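Local coordinates for protein uncharacterized ACR, COG1565 superfamily (Burkholderia thailandensis, PDB 4F3N) that binds S-adenosyl-L-homocysteine and is probably an S-adenosylmethionine-dependent methyltransferase, perhaps acting on protein arginines, although its biological role remains uncharacterised, at residues M82-V85 with L86-G90; V279-V282 with R283-A287. All blocks are in the same frame, centred on the assembly; numbering follows the deposited sequence.

Both contacts are local and partly buried, each joining residues one helical turn apart. Interaction 1 is the end of helix 78-87, where the chain leaves helical geometry at Ala88; interaction 2 lies within helix 276-288, where the hydrogen-bond ladder runs on unbroken. Each lays an arginine over a small apolar group. In 82-90, three backbone bonds accompany it, and Met82, Val85, Leu86 and Ala88 form the buried side. In 279-287, Val282, Val285 and Cys286 turn inward beside the seven-stranded mixed sheet, with a CH-pi contact on that side and a threonine hydroxyl bonded to a carbonyl on the exposed one. Their centres lie about 21 Å apart and their nearest atoms about 10 Å, so the two interactions do not touch.

Interaction 1: residues M82-V85 with L86-G90; sequences MERV and LYAPG
Arg84 bends forward, toward the C-terminal end of its helix, and lays its guanidinium over Ala88. The chain bends at chi2 (-56°) and chi3 (-69°), and this brings one face of the planar group above the methyl: Ala88 CB lies 3.7 Å from the plane, over its centre. At the margin of the same group, Arg84 NH2 passes 3.8 Å from Pro89 CD, meeting the proline ring obliquely. The backbone of Arg84 and Ala88 is also joined, Ala88 N to Arg84 O at 2.9 Å, the last in a run of three such bonds that includes Leu86 to Met82 and Tyr87 to Glu83.

The side chains of Met82 and Leu86 cross at a slant. Met82 extends from the backbone with CG anti to N (chi1 -170°), and its CG and CE both lean on Leu86 CD1, at 3.7 Å and 3.8 Å. Tyr87 sets its CB 3.3 Å from Glu83 O, while its hydroxyl is hydrogen-bonded beyond the turn to the carbonyl of Ala219.

Leu65 and Leu61 of helix 52-71 press on Arg84, Val85 and Ala88, and backbone bonds join Val85 to Tyr93 and Leu86 to Tyr94. The whole is the C-terminal turn of an alpha-helix: Ala88 N still makes the last i to i+4 bond, although Ala88 has itself left helical phi/psi, and Pro89 continues in extended geometry.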
loop_
_atom_site.group_PDB
_atom_site.type_symbol
_atom_site.label_atom_id
_atom_site.label_comp_id
_atom_site.label_asym_id
_atom_site.label_seq_id
_atom_site.Cartn_x
_atom_site.Cartn_y
_atom_site.Cartn_z
ATOM N N MET A 82 14.091 3.176 6.777
ATOM C CA MET A 82 13.200 2.967 5.661
ATOM C C MET A 82 12.571 4.296 5.238
ATOM O O MET A 82 12.444 4.591 4.057
ATOM C CB MET A 82 12.102 1.980 6.059
ATOM C CG MET A 82 11.265 1.510 4.903
ATOM S SD MET A 82 10.183 0.209 5.489
ATOM C CE MET A 82 8.864 0.336 4.292
ATOM N N GLU A 83 12.206 5.114 6.216
ATOM C CA GLU A 83 11.611 6.432 5.873
ATOM C C GLU A 83 12.566 7.236 5.007
ATOM O O GLU A 83 12.169 7.844 3.981
ATOM C CB GLU A 83 11.249 7.218 7.114
ATOM C CG GLU A 83 10.778 8.663 6.835
ATOM C CD GLU A 83 10.641 9.473 8.108
ATOM O OE1 GLU A 83 10.887 8.931 9.214
ATOM O OE2 GLU A 83 10.348 10.690 8.009
ATOM N N ARG A 84 13.834 7.266 5.399
ATOM C CA ARG A 84 14.779 8.089 4.687
ATOM C C ARG A 84 15.153 7.549 3.288
ATOM O O ARG A 84 15.206 8.322 2.314
ATOM C CB ARG A 84 16.025 8.341 5.572
ATOM C CG ARG A 84 15.761 9.246 6.761
ATOM C CD ARG A 84 15.186 10.594 6.354
ATOM N NE ARG A 84 16.162 11.425 5.650
ATOM C CZ ARG A 84 15.897 12.646 5.164
ATOM N NH1 ARG A 84 16.843 13.345 4.545
ATOM N NH2 ARG A 84 14.683 13.164 5.278
ATOM N N VAL A 85 15.378 6.243 3.159
ATOM C CA VAL A 85 15.810 5.709 1.864
ATOM C C VAL A 85 14.670 5.740 0.852
ATOM O O VAL A 85 14.904 5.867 -0.370
ATOM C CB VAL A 85 16.453 4.309 1.937
ATOM C CG1 VAL A 85 17.643 4.304 2.902
ATOM C CG2 VAL A 85 15.423 3.255 2.299
ATOM N N LEU A 86 13.424 5.701 1.334
ATOM C CA LEU A 86 12.287 5.738 0.442
ATOM C C LEU A 86 11.817 7.175 0.163
ATOM O O LEU A 86 11.437 7.475 -0.953
ATOM C CB LEU A 86 11.135 4.885 0.996
ATOM C CG LEU A 86 11.345 3.359 1.132
ATOM C CD1 LEU A 86 10.052 2.691 1.618
ATOM C CD2 LEU A 86 11.756 2.794 -0.220
ATOM N N TYR A 87 11.860 8.032 1.171
ATOM C CA TYR A 87 11.148 9.323 1.121
ATOM C C TYR A 87 12.036 10.554 1.329
ATOM O O TYR A 87 11.510 11.666 1.370
ATOM C CB TYR A 87 9.974 9.333 2.092
ATOM C CG TYR A 87 9.017 8.199 1.853
ATOM C CD1 TYR A 87 8.245 8.174 0.698
ATOM C CD2 TYR A 87 8.919 7.129 2.729
ATOM C CE1 TYR A 87 7.402 7.125 0.418
ATOM C CE2 TYR A 87 8.055 6.057 2.464
ATOM C CZ TYR A 87 7.295 6.069 1.316
ATOM O OH TYR A 87 6.412 5.052 0.946
ATOM N N ALA A 88 13.365 10.403 1.428
ATOM C CA ALA A 88 14.223 11.610 1.574
ATOM C C ALA A 88 14.031 12.536 0.365
ATOM O O ALA A 88 14.111 12.079 -0.751
ATOM C CB ALA A 88 15.697 11.227 1.694
ATOM N N PRO A 89 13.825 13.842 0.594
ATOM C CA PRO A 89 13.564 14.696 -0.574
ATOM C C PRO A 89 14.640 14.566 -1.628
ATOM O O PRO A 89 15.828 14.623 -1.330
ATOM C CB PRO A 89 13.551 16.100 0.023
ATOM C CG PRO A 89 13.027 15.886 1.402
ATOM C CD PRO A 89 13.661 14.579 1.851
ATOM N N GLY A 90 14.247 14.366 -2.871
ATOM C CA GLY A 90 15.241 14.363 -3.923
ATOM C C GLY A 90 15.935 13.047 -4.166
ATOM O O GLY A 90 16.045 12.634 -5.311
#

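Interaction 2: residues V279-V282 with R283-A287; sequences VAFV and RTVCA
Arg283 reaches back across Val279, and the pair lie one turn apart on the flank that faces helix 343-352. Its chain is extended from CG to NE, which carries the guanidinium to the valine, where Val279 CG1 sits 3.8 Å above one face, offset toward the rim. Between the two side chains the closest approach is Val279 CG1 to Arg283 NE, 3.9 Å. Nearer the backbone, Arg283 CG skims Val279 O at 3.3 Å, the carbonyl that also takes the nearly straight bond from Arg283 N (167° at the hydrogen).

Val282 is buried and meets Cys286 by backbone and side chain together. Its CG1 stands anti to the backbone N (chi1 172°), 4.1 Å from Cys286 SG. Cys286 N bonds to Val282 O at 2.9 Å, and the sulfur also approaches that oxygen.

Phe281 and Val285 form a CH-pi contact: Val285 CG2 is 3.9 Å from the centroid of the Phe281 ring and 15° off its normal. On the exposed flank, Ala280 O is gripped twice, by Thr284 N at 3.0 Å and by Thr284 OG1 at 2.9 Å, from opposite faces of the carbonyl plane.

Helix 343-352 covers Val279, Val282 and Arg283 through Ala349. Phe281 and Val285 face Phe296 and Ala294 of strand 293-298, and Val282 and Cys286 meet Phe412 of strand 407-414, so the helix packs against the seven-stranded mixed sheet of the probable methyltransferase fold.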
loop_
_atom_site.group_PDB
_atom_site.type_symbol
_atom_site.label_atom_id
_atom_site.label_comp_id
_atom_site.label_asym_id
_atom_site.label_seq_id
_atom_site.Cartn_x
_atom_site.Cartn_y
_atom_site.Cartn_z
ATOM N N VAL A 279 -0.899 1.912 10.667
ATOM C CA VAL A 279 -1.967 2.045 11.634
ATOM C C VAL A 279 -2.329 3.535 11.878
ATOM O O VAL A 279 -3.522 3.925 11.884
ATOM C CB VAL A 279 -1.630 1.243 12.952
ATOM C CG1 VAL A 279 -2.492 1.691 14.119
ATOM C CG2 VAL A 279 -1.810 -0.252 12.691
ATOM N N ALA A 280 -1.302 4.366 12.070
ATOM C CA ALA A 280 -1.452 5.785 12.322
ATOM C C ALA A 280 -2.171 6.394 11.156
ATOM O O ALA A 280 -3.076 7.216 11.336
ATOM C CB ALA A 280 -0.092 6.448 12.489
ATOM N N PHE A 281 -1.778 5.961 9.953
ATOM C CA PHE A 281 -2.403 6.485 8.713
ATOM C C PHE A 281 -3.868 6.136 8.588
ATOM O O PHE A 281 -4.690 7.001 8.301
ATOM C CB PHE A 281 -1.633 5.954 7.510
ATOM C CG PHE A 281 -2.208 6.361 6.173
ATOM C CD1 PHE A 281 -2.061 7.657 5.701
ATOM C CD2 PHE A 281 -2.881 5.452 5.392
ATOM C CE1 PHE A 281 -2.610 8.038 4.484
ATOM C CE2 PHE A 281 -3.397 5.831 4.140
ATOM C CZ PHE A 281 -3.263 7.112 3.702
ATOM N N VAL A 282 -4.215 4.881 8.838
ATOM C CA VAL A 282 -5.605 4.450 8.769
ATOM C C VAL A 282 -6.458 5.141 9.838
ATOM O O VAL A 282 -7.571 5.584 9.556
ATOM C CB VAL A 282 -5.722 2.931 8.804
ATOM C CG1 VAL A 282 -7.200 2.436 8.939
ATOM C CG2 VAL A 282 -5.073 2.378 7.540
ATOM N N ARG A 283 -5.906 5.322 11.046
ATOM C CA ARG A 283 -6.636 6.088 12.043
ATOM C C ARG A 283 -6.930 7.477 11.526
ATOM O O ARG A 283 -8.036 7.960 11.725
ATOM C CB ARG A 283 -5.858 6.174 13.349
ATOM C CG ARG A 283 -5.781 4.848 14.078
ATOM C CD ARG A 283 -4.997 5.025 15.365
ATOM N NE ARG A 283 -4.994 3.819 16.181
ATOM C CZ ARG A 283 -4.154 3.582 17.187
ATOM N NH1 ARG A 283 -3.221 4.470 17.535
ATOM N NH2 ARG A 283 -4.270 2.458 17.885
ATOM N N THR A 284 -5.932 8.130 10.938
ATOM C CA THR A 284 -6.070 9.513 10.485
ATOM C C THR A 284 -7.114 9.591 9.378
ATOM O O THR A 284 -7.946 10.473 9.375
ATOM C CB THR A 284 -4.715 10.086 10.009
ATOM O OG1 THR A 284 -3.779 10.055 11.122
ATOM C CG2 THR A 284 -4.863 11.459 9.450
ATOM N N VAL A 285 -7.050 8.668 8.426
ATOM C CA VAL A 285 -8.061 8.628 7.349
ATOM C C VAL A 285 -9.483 8.425 7.847
ATOM O O VAL A 285 -10.424 9.100 7.408
ATOM C CB VAL A 285 -7.697 7.534 6.323
ATOM C CG1 VAL A 285 -8.817 7.372 5.271
ATOM C CG2 VAL A 285 -6.343 7.876 5.702
ATOM N N CYS A 286 -9.654 7.511 8.780
ATOM C CA CYS A 286 -10.971 7.146 9.255
ATOM C C CYS A 286 -11.531 8.232 10.188
ATOM O O CYS A 286 -12.743 8.429 10.254
ATOM C CB CYS A 286 -10.968 5.764 9.904
ATOM S SG CYS A 286 -10.808 4.430 8.699
ATOM N N ALA A 287 -10.651 8.979 10.843
ATOM C CA ALA A 287 -11.111 10.103 11.656
ATOM C C ALA A 287 -11.511 11.277 10.739
ATOM O O ALA A 287 -12.448 12.044 11.038
ATOM C CB ALA A 287 -10.049 10.514 12.656
#